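Local atomic coordinates of xylan esterase, putative, AXE2C (Cellvibrio japonicus, PDB entry 2WAA), a protein that removes acetyl groups from acetylated xylan and glucomannan, taking part in the breakdown of plant cell wall polysaccharides. Residues A[81-86]-A[113-118]; A[301-306]-A[330-335]; A[307-312]-A[319-324]. All blocks are in the same frame, centred on the assembly; numbering follows the deposited sequence.

Contact 1 (A[81-86]-A[113-118]); sequences AQQQTV and TLKQLT
On the surface of the antiparallel sheet of the N-terminal domain, Gln-83 and Lys-115 meet across strand 51-58, which pairs with strand 84-91 and with strand 112-119. The backbones stay well separated, with CA of Gln-83 and CA of Thr-113 still 8.9 Å apart as the nearest such pair, so two long side chains have to bridge the gap. Both do so in extended form: Gln-83 carries CG anti to its own N, and Lys-115 is stretched from CG to NZ. The chains pass at an oblique angle, and the one direct bond runs from Lys-115 NZ to Gln-83 OE1 at 2.8 Å. The ammonium comes from above the amide, 44° out of the carbonyl plane, so it does not sit on a lone pair. Behind it, Lys-115 CD lies 3.6 Å from Gln-83 OE1, showing that the aliphatic end of the lysine also runs close to the amide. The other end of that amide is occupied too: Gln-83 NE2 bonds to Glu-55 OE1, which fixes the flip of the group. With a cation at its oxygen and a carboxylate at its nitrogen, the amide is probably polarised further. A water adds a weak link, at 3.3 Å from Gln-83 NE2 and 2.9 Å from Gln-116 OE1. Lys-115 and Gln-116 can both rise on this face because the strand is irregular here: Lys-115 has phi -94° and psi -47°, close to the first position of a classic beta bulge. Only 101 Å² is buried in all. The bridge lies on the sheet face away from Leu-114 and Leu-117, which pack on strand 42-48 of the second sheet, consistent with a galactose-binding-like beta-sandwich.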
ATOM      1  N   ALA A  81     -16.722  14.083   0.527  1.00 12.47           N
ATOM      2  CA  ALA A  81     -17.143  13.480   1.765  1.00 12.53           C
ATOM      3  C   ALA A  81     -18.602  12.972   1.710  1.00 14.17           C
ATOM      4  O   ALA A  81     -18.987  12.104   2.470  1.00 16.32           O
ATOM      5  CB  ALA A  81     -16.951  14.494   2.929  1.00 13.32           C
ATOM      6  N   GLN A  82     -19.413  13.487   0.797  1.00 14.61           N
ATOM      7  CA  GLN A  82     -20.794  12.997   0.673  1.00 15.25           C
ATOM      8  C   GLN A  82     -20.791  11.811  -0.302  1.00 13.66           C
ATOM      9  O   GLN A  82     -19.997  11.800  -1.225  1.00 12.30           O
ATOM     10  CB  GLN A  82     -21.707  14.072   0.042  1.00 17.26           C
ATOM     11  CG  GLN A  82     -21.758  15.490   0.671  1.00 24.43           C
ATOM     12  CD  GLN A  82     -22.309  16.529  -0.329  1.00 32.79           C
ATOM     13  OE1 GLN A  82     -23.358  16.314  -0.957  1.00 36.31           O
ATOM     14  NE2 GLN A  82     -21.579  17.635  -0.510  1.00 35.56           N
ATOM     15  N   GLN A  83     -21.711  10.867  -0.134  1.00 11.89           N
ATOM     16  CA  GLN A  83     -21.872   9.802  -1.109  1.00 10.47           C
ATOM     17  C   GLN A  83     -22.103  10.410  -2.492  1.00 10.49           C
ATOM     18  O   GLN A  83     -22.869  11.375  -2.643  1.00 10.61           O
ATOM     19  CB  GLN A  83     -23.067   8.913  -0.729  1.00 11.62           C
ATOM     20  CG  GLN A  83     -23.119   7.629  -1.556  1.00  9.41           C
ATOM     21  CD  GLN A  83     -24.304   6.753  -1.172  1.00 10.69           C
ATOM     22  OE1 GLN A  83     -24.651   6.663  -0.002  1.00 11.40           O
ATOM     23  NE2 GLN A  83     -24.929   6.091  -2.168  1.00  8.93           N
ATOM     24  N   GLN A  84     -21.464   9.838  -3.509  1.00  9.18           N
ATOM     25  CA  GLN A  84     -21.602  10.315  -4.895  1.00 10.25           C
ATOM     26  C   GLN A  84     -21.578   9.115  -5.837  1.00 10.24           C
ATOM     27  O   GLN A  84     -20.866   8.136  -5.608  1.00 10.01           O
ATOM     28  CB  GLN A  84     -20.410  11.258  -5.223  1.00 10.23           C
ATOM     29  CG  GLN A  84     -19.034  10.522  -5.258  1.00 14.74           C
ATOM     30  CD  GLN A  84     -17.947  11.226  -4.400  1.00 18.37           C
ATOM     31  OE1 GLN A  84     -17.175  12.080  -4.903  1.00 16.46           O
ATOM     32  NE2 GLN A  84     -17.899  10.872  -3.089  1.00 11.55           N
ATOM     33  N   THR A  85     -22.387   9.180  -6.888  1.00 10.62           N
ATOM     34  CA  THR A  85     -22.300   8.215  -7.955  1.00  9.63           C
ATOM     35  C   THR A  85     -21.085   8.549  -8.826  1.00 11.06           C
ATOM     36  O   THR A  85     -21.013   9.642  -9.405  1.00 11.62           O
ATOM     37  CB  THR A  85     -23.531   8.298  -8.847  1.00  9.28           C
ATOM     38  OG1 THR A  85     -24.697   8.150  -8.032  1.00  8.77           O
ATOM     39  CG2 THR A  85     -23.463   7.184  -9.927  1.00 11.04           C
ATOM     40  N   VAL A  86     -20.154   7.615  -8.912  1.00 10.59           N
ATOM     41  CA  VAL A  86     -18.955   7.771  -9.726  1.00 11.84           C
ATOM     42  C   VAL A  86     -19.097   6.927 -10.977  1.00 11.32           C
ATOM     43  O   VAL A  86     -19.236   5.719 -10.901  1.00 11.03           O
ATOM     44  CB  VAL A  86     -17.687   7.317  -8.945  1.00 12.07           C
ATOM     45  CG1 VAL A  86     -16.396   7.454  -9.808  1.00 12.77           C
ATOM     46  CG2 VAL A  86     -17.549   8.119  -7.636  1.00 13.55           C
ATOM     47  N   THR A 113     -14.943   4.661   1.116  1.00  8.45           N
ATOM     48  CA  THR A 113     -15.893   3.555   1.172  1.00  8.45           C
ATOM     49  C   THR A 113     -16.467   3.364  -0.239  1.00  9.93           C
ATOM     50  O   THR A 113     -16.858   4.336  -0.894  1.00  9.90           O
ATOM     51  CB  THR A 113     -17.040   3.900   2.151  1.00  8.36           C
ATOM     52  OG1 THR A 113     -16.493   4.010   3.471  1.00 10.01           O
ATOM     53  CG2 THR A 113     -18.193   2.816   2.088  1.00 10.97           C
ATOM     54  N   LEU A 114     -16.488   2.117  -0.699  1.00  9.65           N
ATOM     55  CA  LEU A 114     -17.195   1.768  -1.913  1.00  9.78           C
ATOM     56  C   LEU A 114     -18.412   1.034  -1.405  1.00  8.40           C
ATOM     57  O   LEU A 114     -18.274   0.048  -0.667  1.00  8.25           O
ATOM     58  CB  LEU A 114     -16.350   0.816  -2.765  1.00  9.29           C
ATOM     59  CG  LEU A 114     -17.158   0.191  -3.905  1.00 13.73           C
ATOM     60  CD1 LEU A 114     -17.670   1.265  -4.839  1.00 13.31           C
ATOM     61  CD2 LEU A 114     -16.261  -0.842  -4.650  1.00 17.12           C
ATOM     62  N   LYS A 115     -19.612   1.497  -1.757  1.00  8.74           N
ATOM     63  CA  LYS A 115     -20.840   0.835  -1.232  1.00  9.03           C
ATOM     64  C   LYS A 115     -21.406  -0.239  -2.165  1.00  8.31           C
ATOM     65  O   LYS A 115     -21.753  -1.346  -1.733  1.00  8.18           O
ATOM     66  CB  LYS A 115     -21.940   1.873  -0.961  1.00  9.00           C
ATOM     67  CG  LYS A 115     -21.489   2.874   0.077  1.00 12.62           C
ATOM     68  CD  LYS A 115     -22.658   3.759   0.553  1.00 16.00           C
ATOM     69  CE  LYS A 115     -22.220   4.641   1.738  1.00 18.49           C
ATOM     70  NZ  LYS A 115     -23.328   5.554   2.177  1.00 19.91           N
ATOM     71  N   GLN A 116     -21.513   0.108  -3.444  1.00  7.98           N
ATOM     72  CA  GLN A 116     -22.159  -0.836  -4.398  1.00  9.02           C
ATOM     73  C   GLN A 116     -21.845  -0.375  -5.810  1.00  7.31           C
ATOM     74  O   GLN A 116     -21.403   0.763  -5.997  1.00  8.44           O
ATOM     75  CB  GLN A 116     -23.693  -0.962  -4.126  1.00 10.54           C
ATOM     76  CG  GLN A 116     -24.369   0.325  -3.958  1.00 11.28           C
ATOM     77  CD  GLN A 116     -25.888   0.247  -3.512  1.00 10.39           C
ATOM     78  OE1 GLN A 116     -26.558   1.265  -3.561  1.00 10.28           O
ATOM     79  NE2 GLN A 116     -26.379  -0.907  -3.072  1.00 11.25           N
ATOM     80  N   LEU A 117     -21.982  -1.277  -6.781  1.00  8.09           N
ATOM     81  CA  LEU A 117     -21.729  -0.982  -8.199  0.50  6.95           C
ATOM     82  C   LEU A 117     -22.997  -1.315  -8.962  1.00  7.70           C
ATOM     83  O   LEU A 117     -23.624  -2.363  -8.674  1.00  8.12           O
ATOM     84  CB  LEU A 117     -20.633  -1.912  -8.739  0.50  6.87           C
ATOM     85  CG  LEU A 117     -19.199  -1.880  -8.223  0.50  6.76           C
ATOM     86  CD1 LEU A 117     -18.323  -2.912  -8.987  0.50  3.07           C
ATOM     87  CD2 LEU A 117     -18.636  -0.446  -8.372  0.50  6.93           C
ATOM     88  N   THR A 118     -23.338  -0.482  -9.947  1.00  8.16           N
ATOM     89  CA  THR A 118     -24.488  -0.747 -10.809  1.00  7.72           C
ATOM     90  C   THR A 118     -23.995  -0.878 -12.272  1.00  7.33           C
ATOM     91  O   THR A 118     -23.423   0.060 -12.826  1.00  8.22           O
ATOM     92  CB  THR A 118     -25.524   0.361 -10.739  1.00  8.05           C
ATOM     93  OG1 THR A 118     -26.104   0.408  -9.424  1.00  9.66           O
ATOM     94  CG2 THR A 118     -26.660   0.089 -11.808  1.00  8.97           C
TER
HETATM   95  O   HOH W   1     -25.526   2.876  -1.442  1.00 19.34           O

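Contact 2 (A[301-306]-A[330-335]); sequences FYASSS and TPQLRQ
Gln-332 points its side-chain amide from the helix straight at the backbone of Ser-304, lining up OE1 with the N-H and NE2 with the C=O of that one residue. The two bonds are equally short, Ser-304 N to Gln-332 OE1 at 2.9 Å and Gln-332 NE2 to Ser-304 O at 2.9 Å, but they differ in straightness. The first is bent, with 145° at the hydrogen; the second is nearly linear at 171°. Each donor lies in the plane of the carbonyl it meets, on a lone pair, and Ser-304 O also lies almost in the plane of the glutamine amide. The flat group therefore takes the place of a backbone partner, much as a residue of an antiparallel strand would in a hydrogen-bonded pair. Its reach comes from an extended chain whose CG stands beside the backbone N (chi1 -62°). NE2 also bonds to Glu-328 O one turn back in the helix, presumably through its second hydrogen, so the amide is held against flipping. Ala-303, with its CB directed toward the helix, packs closely under the oxygen: Gln-332 OE1 is 3.3 Å from Ala-303 CA and 3.6 Å from Ala-303 CB. Ser-304 OG stands 3.5 Å from Gln-332 OE1 without bonding to it. Beside this polar link, Leu-333 rests on Val-269 of strand 267-270 and on Thr-171 of helix 167-174. A C-terminal helix tied to the chain just beyond edge strand 300-302 of the parallel sheet is an element of the three-layer alpha/beta/alpha fold of SGNH hydrolases.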
ATOM      1  N   PHE A 301      16.201 -11.748   5.998  1.00  9.58           N
ATOM      2  CA  PHE A 301      17.319 -11.353   5.119  1.00  9.58           C
ATOM      3  C   PHE A 301      17.387  -9.844   5.021  1.00  9.51           C
ATOM      4  O   PHE A 301      16.554  -9.142   5.556  1.00  9.65           O
ATOM      5  CB  PHE A 301      17.125 -11.976   3.719  1.00  9.07           C
ATOM      6  CG  PHE A 301      17.145 -13.480   3.764  1.00 12.92           C
ATOM      7  CD1 PHE A 301      18.349 -14.141   3.796  1.00 16.73           C
ATOM      8  CD2 PHE A 301      15.983 -14.200   3.965  1.00 13.38           C
ATOM      9  CE1 PHE A 301      18.398 -15.547   3.941  1.00 18.72           C
ATOM     10  CE2 PHE A 301      16.009 -15.568   4.076  1.00 15.51           C
ATOM     11  CZ  PHE A 301      17.224 -16.253   4.080  1.00 16.73           C
ATOM     12  N   TYR A 302      18.414  -9.374   4.317  1.00 11.05           N
ATOM     13  CA  TYR A 302      18.692  -7.961   4.125  1.00 11.66           C
ATOM     14  C   TYR A 302      18.774  -7.652   2.630  1.00 11.88           C
ATOM     15  O   TYR A 302      19.325  -8.449   1.875  1.00 12.77           O
ATOM     16  CB  TYR A 302      20.053  -7.623   4.763  1.00 10.70           C
ATOM     17  CG  TYR A 302      20.491  -6.173   4.480  1.00 12.91           C
ATOM     18  CD1 TYR A 302      19.757  -5.113   4.981  1.00 16.11           C
ATOM     19  CD2 TYR A 302      21.608  -5.884   3.697  1.00 13.89           C
ATOM     20  CE1 TYR A 302      20.107  -3.816   4.722  1.00 16.37           C
ATOM     21  CE2 TYR A 302      21.962  -4.548   3.426  1.00 13.67           C
ATOM     22  CZ  TYR A 302      21.198  -3.539   3.960  1.00 15.77           C
ATOM     23  OH  TYR A 302      21.477  -2.196   3.752  1.00 17.71           O
ATOM     24  N   ALA A 303      18.267  -6.498   2.195  1.00 10.83           N
ATOM     25  CA  ALA A 303      18.501  -6.015   0.843  1.00 12.17           C
ATOM     26  C   ALA A 303      19.121  -4.618   0.928  1.00 12.97           C
ATOM     27  O   ALA A 303      18.627  -3.789   1.683  1.00 13.04           O
ATOM     28  CB  ALA A 303      17.192  -5.938   0.058  1.00 11.60           C
ATOM     29  N   SER A 304      20.176  -4.362   0.175  1.00 13.17           N
ATOM     30  CA  SER A 304      20.804  -3.051   0.243  1.00 14.83           C
ATOM     31  C   SER A 304      20.099  -2.094  -0.711  1.00 16.05           C
ATOM     32  O   SER A 304      19.463  -2.488  -1.699  1.00 14.97           O
ATOM     33  CB  SER A 304      22.307  -3.144  -0.127  1.00 13.97           C
ATOM     34  OG  SER A 304      22.486  -3.728  -1.411  1.00 14.87           O
ATOM     35  N   SER A 305      20.281  -0.809  -0.482  1.00 17.02           N
ATOM     36  CA  SER A 305      19.688   0.107  -1.439  1.00 17.81           C
ATOM     37  C   SER A 305      20.444   1.394  -1.507  1.00 15.67           C
ATOM     38  O   SER A 305      21.283   1.668  -0.634  1.00 13.73           O
ATOM     39  CB  SER A 305      18.308   0.419  -0.989  1.00 17.45           C
ATOM     40  OG  SER A 305      18.421   0.891   0.320  1.00 19.82           O
ATOM     41  N   SER A 306      20.137   2.164  -2.542  1.00 14.40           N
ATOM     42  CA  SER A 306      20.773   3.433  -2.758  1.00 13.53           C
ATOM     43  C   SER A 306      19.961   4.473  -2.034  1.00 12.88           C
ATOM     44  O   SER A 306      18.754   4.343  -1.908  1.00 12.50           O
ATOM     45  CB  SER A 306      20.755   3.800  -4.258  1.00 15.01           C
ATOM     46  OG  SER A 306      21.664   2.964  -4.950  1.00 21.50           O
ATOM     47  N   THR A 330      14.359  -5.452  -6.829  1.00  9.99           N
ATOM     48  CA  THR A 330      13.726  -6.624  -7.461  1.00  9.65           C
ATOM     49  C   THR A 330      14.728  -7.770  -7.644  1.00  9.93           C
ATOM     50  O   THR A 330      14.458  -8.884  -7.202  1.00  9.72           O
ATOM     51  CB  THR A 330      12.991  -6.229  -8.780  1.00  8.86           C
ATOM     52  OG1 THR A 330      11.885  -5.344  -8.449  1.00 11.35           O
ATOM     53  CG2 THR A 330      12.442  -7.494  -9.481  1.00  9.90           C
ATOM     54  N   PRO A 331      15.923  -7.487  -8.209  1.00 10.59           N
ATOM     55  CA  PRO A 331      16.906  -8.582  -8.385  1.00 10.94           C
ATOM     56  C   PRO A 331      17.347  -9.277  -7.089  1.00 11.24           C
ATOM     57  O   PRO A 331      17.572 -10.492  -7.087  1.00 10.51           O
ATOM     58  CB  PRO A 331      18.125  -7.883  -9.036  1.00 12.79           C
ATOM     59  CG  PRO A 331      17.618  -6.598  -9.592  1.00 12.11           C
ATOM     60  CD  PRO A 331      16.384  -6.209  -8.774  1.00 10.33           C
ATOM     61  N   GLN A 332      17.464  -8.508  -6.004  1.00 10.67           N
ATOM     62  CA  GLN A 332      17.822  -9.060  -4.730  1.00 10.18           C
ATOM     63  C   GLN A 332      16.689  -9.943  -4.196  1.00 10.52           C
ATOM     64  O   GLN A 332      16.959 -11.030  -3.671  1.00 10.10           O
ATOM     65  CB  GLN A 332      18.148  -7.951  -3.735  1.00 11.05           C
ATOM     66  CG  GLN A 332      19.350  -7.088  -4.159  1.00 10.93           C
ATOM     67  CD  GLN A 332      19.629  -5.994  -3.114  1.00 13.39           C
ATOM     68  OE1 GLN A 332      20.138  -6.277  -2.018  1.00 13.06           O
ATOM     69  NE2 GLN A 332      19.280  -4.751  -3.446  1.00 11.33           N
ATOM     70  N   LEU A 333      15.431  -9.471  -4.315  1.00  9.70           N
ATOM     71  CA  LEU A 333      14.279 -10.271  -3.945  1.00  9.95           C
ATOM     72  C   LEU A 333      14.200 -11.574  -4.766  1.00  9.80           C
ATOM     73  O   LEU A 333      13.824 -12.646  -4.225  1.00 10.17           O
ATOM     74  CB  LEU A 333      13.004  -9.461  -4.113  1.00  8.70           C
ATOM     75  CG  LEU A 333      12.961  -8.236  -3.216  1.00  8.01           C
ATOM     76  CD1 LEU A 333      11.580  -7.522  -3.327  1.00  7.27           C
ATOM     77  CD2 LEU A 333      13.206  -8.605  -1.722  1.00  8.09           C
ATOM     78  N   ARG A 334      14.534 -11.503  -6.041  1.00 10.78           N
ATOM     79  CA  ARG A 334      14.524 -12.776  -6.810  1.00 12.59           C
ATOM     80  C   ARG A 334      15.464 -13.819  -6.180  1.00 13.84           C
ATOM     81  O   ARG A 334      15.138 -15.028  -6.126  1.00 14.18           O
ATOM     82  CB  ARG A 334      14.914 -12.572  -8.279  1.00 12.94           C
ATOM     83  CG  ARG A 334      13.961 -11.650  -9.046  1.00 14.19           C
ATOM     84  CD  ARG A 334      14.110 -11.829 -10.558  1.00 16.29           C
ATOM     85  NE  ARG A 334      13.212 -10.924 -11.298  1.00 17.86           N
ATOM     86  CZ  ARG A 334      11.947 -11.199 -11.611  1.00 18.69           C
ATOM     87  NH1 ARG A 334      11.408 -12.364 -11.244  1.00 19.28           N
ATOM     88  NH2 ARG A 334      11.223 -10.303 -12.285  1.00 20.59           N
ATOM     89  N   GLN A 335      16.654 -13.383  -5.743  1.00 14.17           N
ATOM     90  CA  GLN A 335      17.651 -14.310  -5.209  0.50 14.16           C
ATOM     91  C   GLN A 335      17.177 -14.827  -3.866  1.00 14.16           C
ATOM     92  O   GLN A 335      17.375 -15.997  -3.538  1.00 14.58           O
ATOM     93  CB  GLN A 335      19.026 -13.613  -5.037  0.50 14.18           C
ATOM     94  CG  GLN A 335      19.821 -13.412  -6.320  0.50 16.12           C
ATOM     95  CD  GLN A 335      20.972 -12.401  -6.179  0.50 16.07           C
ATOM     96  OE1 GLN A 335      20.799 -11.351  -5.579  0.50 16.64           O
ATOM     97  NE2 GLN A 335      22.129 -12.708  -6.762  0.50 14.55           N
TER

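Contact 3 (A[307-312]-A[319-324]); sequences HHPGDN and KDQHAA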
ATOM      1  N   HIS A 307      20.610   5.557  -1.677  1.00 10.17           N
ATOM      2  CA  HIS A 307      19.875   6.764  -1.293  1.00 10.24           C
ATOM      3  C   HIS A 307      19.337   7.464  -2.531  1.00 10.94           C
ATOM      4  O   HIS A 307      20.041   7.588  -3.538  1.00 10.19           O
ATOM      5  CB  HIS A 307      20.846   7.699  -0.553  1.00  9.26           C
ATOM      6  CG  HIS A 307      20.355   9.111  -0.422  1.00  8.74           C
ATOM      7  ND1 HIS A 307      19.341   9.468   0.432  1.00 10.65           N
ATOM      8  CD2 HIS A 307      20.820  10.272  -0.961  1.00 10.97           C
ATOM      9  CE1 HIS A 307      19.163  10.783   0.386  1.00  9.48           C
ATOM     10  NE2 HIS A 307      20.042  11.292  -0.454  1.00 11.28           N
ATOM     11  N   HIS A 308      18.079   7.919  -2.481  1.00 11.06           N
ATOM     12  CA  HIS A 308      17.538   8.786  -3.530  1.00 10.79           C
ATOM     13  C   HIS A 308      17.154  10.101  -2.919  1.00 11.18           C
ATOM     14  O   HIS A 308      16.481  10.133  -1.905  1.00 11.10           O
ATOM     15  CB  HIS A 308      16.344   8.115  -4.205  1.00 10.77           C
ATOM     16  CG  HIS A 308      16.724   6.843  -4.885  1.00 12.90           C
ATOM     17  ND1 HIS A 308      17.291   6.822  -6.147  1.00 13.58           N
ATOM     18  CD2 HIS A 308      16.707   5.560  -4.452  1.00 13.22           C
ATOM     19  CE1 HIS A 308      17.571   5.574  -6.474  1.00 14.27           C
ATOM     20  NE2 HIS A 308      17.230   4.788  -5.466  1.00 13.24           N
ATOM     21  N   PRO A 309      17.605  11.208  -3.524  1.00 12.24           N
ATOM     22  CA  PRO A 309      17.507  12.476  -2.822  1.00 12.18           C
ATOM     23  C   PRO A 309      16.224  13.260  -3.051  1.00 11.96           C
ATOM     24  O   PRO A 309      16.114  14.349  -2.529  1.00 13.48           O
ATOM     25  CB  PRO A 309      18.719  13.257  -3.382  1.00 12.90           C
ATOM     26  CG  PRO A 309      18.739  12.823  -4.809  1.00 12.98           C
ATOM     27  CD  PRO A 309      18.532  11.294  -4.669  1.00 12.29           C
ATOM     28  N   GLY A 310      15.266  12.763  -3.829  1.00 12.30           N
ATOM     29  CA  GLY A 310      14.124  13.596  -4.169  1.00 12.23           C
ATOM     30  C   GLY A 310      14.525  14.670  -5.174  1.00 13.91           C
ATOM     31  O   GLY A 310      15.337  14.420  -6.054  1.00 14.21           O
ATOM     32  N   ASP A 311      13.951  15.859  -5.057  1.00 14.85           N
ATOM     33  CA  ASP A 311      14.356  16.977  -5.946  1.00 16.82           C
ATOM     34  C   ASP A 311      14.167  18.272  -5.190  1.00 18.74           C
ATOM     35  O   ASP A 311      13.886  18.249  -3.986  1.00 18.38           O
ATOM     36  CB  ASP A 311      13.625  16.985  -7.306  1.00 15.84           C
ATOM     37  CG  ASP A 311      12.114  17.238  -7.201  1.00 17.90           C
ATOM     38  OD1 ASP A 311      11.579  17.633  -6.139  1.00 18.60           O
ATOM     39  OD2 ASP A 311      11.441  17.028  -8.238  1.00 20.72           O
ATOM     40  N   ASN A 312      14.320  19.398  -5.877  1.00 20.68           N
ATOM     41  CA  ASN A 312      14.269  20.665  -5.180  1.00 23.35           C
ATOM     42  C   ASN A 312      12.957  20.890  -4.476  1.00 24.00           C
ATOM     43  O   ASN A 312      12.959  21.426  -3.374  1.00 25.48           O
ATOM     44  CB  ASN A 312      14.560  21.823  -6.138  1.00 24.81           C
ATOM     45  CG  ASN A 312      16.010  21.874  -6.525  1.00 29.61           C
ATOM     46  OD1 ASN A 312      16.875  21.402  -5.772  1.00 34.31           O
ATOM     47  ND2 ASN A 312      16.300  22.414  -7.717  1.00 35.41           N
ATOM     48  N   LYS A 319       9.130  10.106  -8.775  1.00  9.44           N
ATOM     49  CA  LYS A 319       8.626   9.002  -9.590  1.00  9.76           C
ATOM     50  C   LYS A 319       9.768   8.255 -10.251  1.00  9.77           C
ATOM     51  O   LYS A 319       9.799   7.020 -10.200  1.00 10.28           O
ATOM     52  CB  LYS A 319       7.653   9.532 -10.654  1.00 10.23           C
ATOM     53  CG  LYS A 319       7.129   8.432 -11.647  1.00 12.76           C
ATOM     54  CD  LYS A 319       6.048   9.004 -12.599  1.00 15.16           C
ATOM     55  CE  LYS A 319       4.824   9.434 -11.732  1.00 22.49           C
ATOM     56  NZ  LYS A 319       3.610  10.110 -12.441  1.00 26.49           N
ATOM     57  N   ASP A 320      10.724   8.941 -10.872  1.00  9.49           N
ATOM     58  CA  ASP A 320      11.805   8.153 -11.497  1.00 10.86           C
ATOM     59  C   ASP A 320      12.698   7.425 -10.468  1.00  9.86           C
ATOM     60  O   ASP A 320      13.225   6.354 -10.737  1.00  9.43           O
ATOM     61  CB  ASP A 320      12.662   9.035 -12.395  1.00 11.68           C
ATOM     62  CG  ASP A 320      11.921   9.439 -13.649  1.00 18.87           C
ATOM     63  OD1 ASP A 320      10.940   8.741 -14.031  1.00 22.74           O
ATOM     64  OD2 ASP A 320      12.322  10.458 -14.252  1.00 24.95           O
ATOM     65  N   GLN A 321      12.884   8.039  -9.302  1.00  9.23           N
ATOM     66  CA  GLN A 321      13.605   7.378  -8.229  1.00  9.19           C
ATOM     67  C   GLN A 321      12.874   6.115  -7.726  1.00  8.97           C
ATOM     68  O   GLN A 321      13.506   5.091  -7.444  1.00  8.69           O
ATOM     69  CB  GLN A 321      13.874   8.351  -7.102  1.00  8.54           C
ATOM     70  CG  GLN A 321      14.965   9.373  -7.544  1.00  9.23           C
ATOM     71  CD  GLN A 321      15.018  10.625  -6.720  1.00 10.64           C
ATOM     72  OE1 GLN A 321      14.330  10.768  -5.692  1.00 10.52           O
ATOM     73  NE2 GLN A 321      15.838  11.574  -7.175  1.00 12.25           N
ATOM     74  N   HIS A 322      11.556   6.185  -7.576  1.00  7.70           N
ATOM     75  CA  HIS A 322      10.803   4.962  -7.229  1.00  7.41           C
ATOM     76  C   HIS A 322      11.021   3.853  -8.258  1.00  8.42           C
ATOM     77  O   HIS A 322      11.128   2.694  -7.918  1.00  8.31           O
ATOM     78  CB  HIS A 322       9.313   5.271  -7.109  1.00  7.03           C
ATOM     79  CG  HIS A 322       8.910   5.748  -5.748  1.00  5.84           C
ATOM     80  ND1 HIS A 322       8.380   4.910  -4.787  1.00  8.40           N
ATOM     81  CD2 HIS A 322       8.970   6.985  -5.186  1.00  5.37           C
ATOM     82  CE1 HIS A 322       8.145   5.601  -3.678  1.00  9.02           C
ATOM     83  NE2 HIS A 322       8.492   6.870  -3.892  1.00  7.97           N
ATOM     84  N   ALA A 323      11.046   4.208  -9.549  1.00  8.00           N
ATOM     85  CA  ALA A 323      11.326   3.210 -10.583  1.00  9.28           C
ATOM     86  C   ALA A 323      12.725   2.623 -10.387  1.00  9.35           C
ATOM     87  O   ALA A 323      12.910   1.401 -10.467  1.00  9.12           O
ATOM     88  CB  ALA A 323      11.186   3.859 -11.989  1.00  8.45           C
ATOM     89  N   ALA A 324      13.686   3.490 -10.052  1.00 10.19           N
ATOM     90  CA  ALA A 324      15.061   3.018  -9.794  1.00  9.83           C
ATOM     91  C   ALA A 324      15.078   2.079  -8.588  1.00  9.06           C
ATOM     92  O   ALA A 324      15.790   1.063  -8.587  1.00 10.20           O
ATOM     93  CB  ALA A 324      16.015   4.185  -9.593  1.00  9.26           C
TER
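Gln-321 and Gly-310 form the tight part of this contact, where the glutamine amide takes both backbone groups of the glycine. Gly-310 N donates to Gln-321 OE1 at 2.9 Å, bent to 133° at the hydrogen, while Gln-321 NE2 donates to Gly-310 O at 3.1 Å and 157°. In both, the donor is tilted somewhat from the carbonyl plane, so the amide is slightly twisted against the loop backbone. OE1 is gripped twice, because it also accepts from Thr-318 N just ahead of the helix; this matches one of the two bonds of a capping box, consistent with a role in starting helix 319-337. The chain of Gln-321 extends beyond CG, and its methylene groups slide past His-308 in the reverse direction: Gln-321 CG is 3.7 Å from His-308 ND1, and Gln-321 CB is 3.8 Å from His-308 CB. The imidazole and amide planes are 32° apart, and the backbone carbonyl O of Gln-321 lies over the centre of one face of the ring. Ala-324 adds its methyl to this packing, with CB 3.8 Å from His-308 CE1 and an oblique approach to the ring. The place in the fold gives this weight. The two segments bracket the SGNH-hydrolase loop that carries Asp-314 and His-316, assigned by inference to the charge relay with nucleophile Ser-141, and Gly-310 lies about 6 Å from the side chains of both. Asp-311, the next residue, extends the network with a salt bridge to Arg-150 and a bond to Asp-314 N, making it a plausible second-shell support. Toward solvent the fit slackens. Exposed Pro-309, its CB directed away from the helix, crosses the glutamine side chain at about a right angle, its CD 3.7 Å from Gln-321 NE2, and contributes little buried surface.

Along the chain contact 1 comes first and is complete before the other two begin. It lies in the N-terminal beta domain, its centre 40 Å from that of contact 2 and 35 Å from that of contact 3, and nearest atoms are about 29 and 20 Å away. Contacts 2 and 3 belong to the esterase domain, with centres 18 Å apart. Residues 301-306 run directly into 307-312, and both contacts use helix 319-337, contact 3 lying between the two segments of contact 2 in sequence. The connection from the edge strand to this helix is thus tied at two levels, around the loop bearing the inferred Asp-His pair.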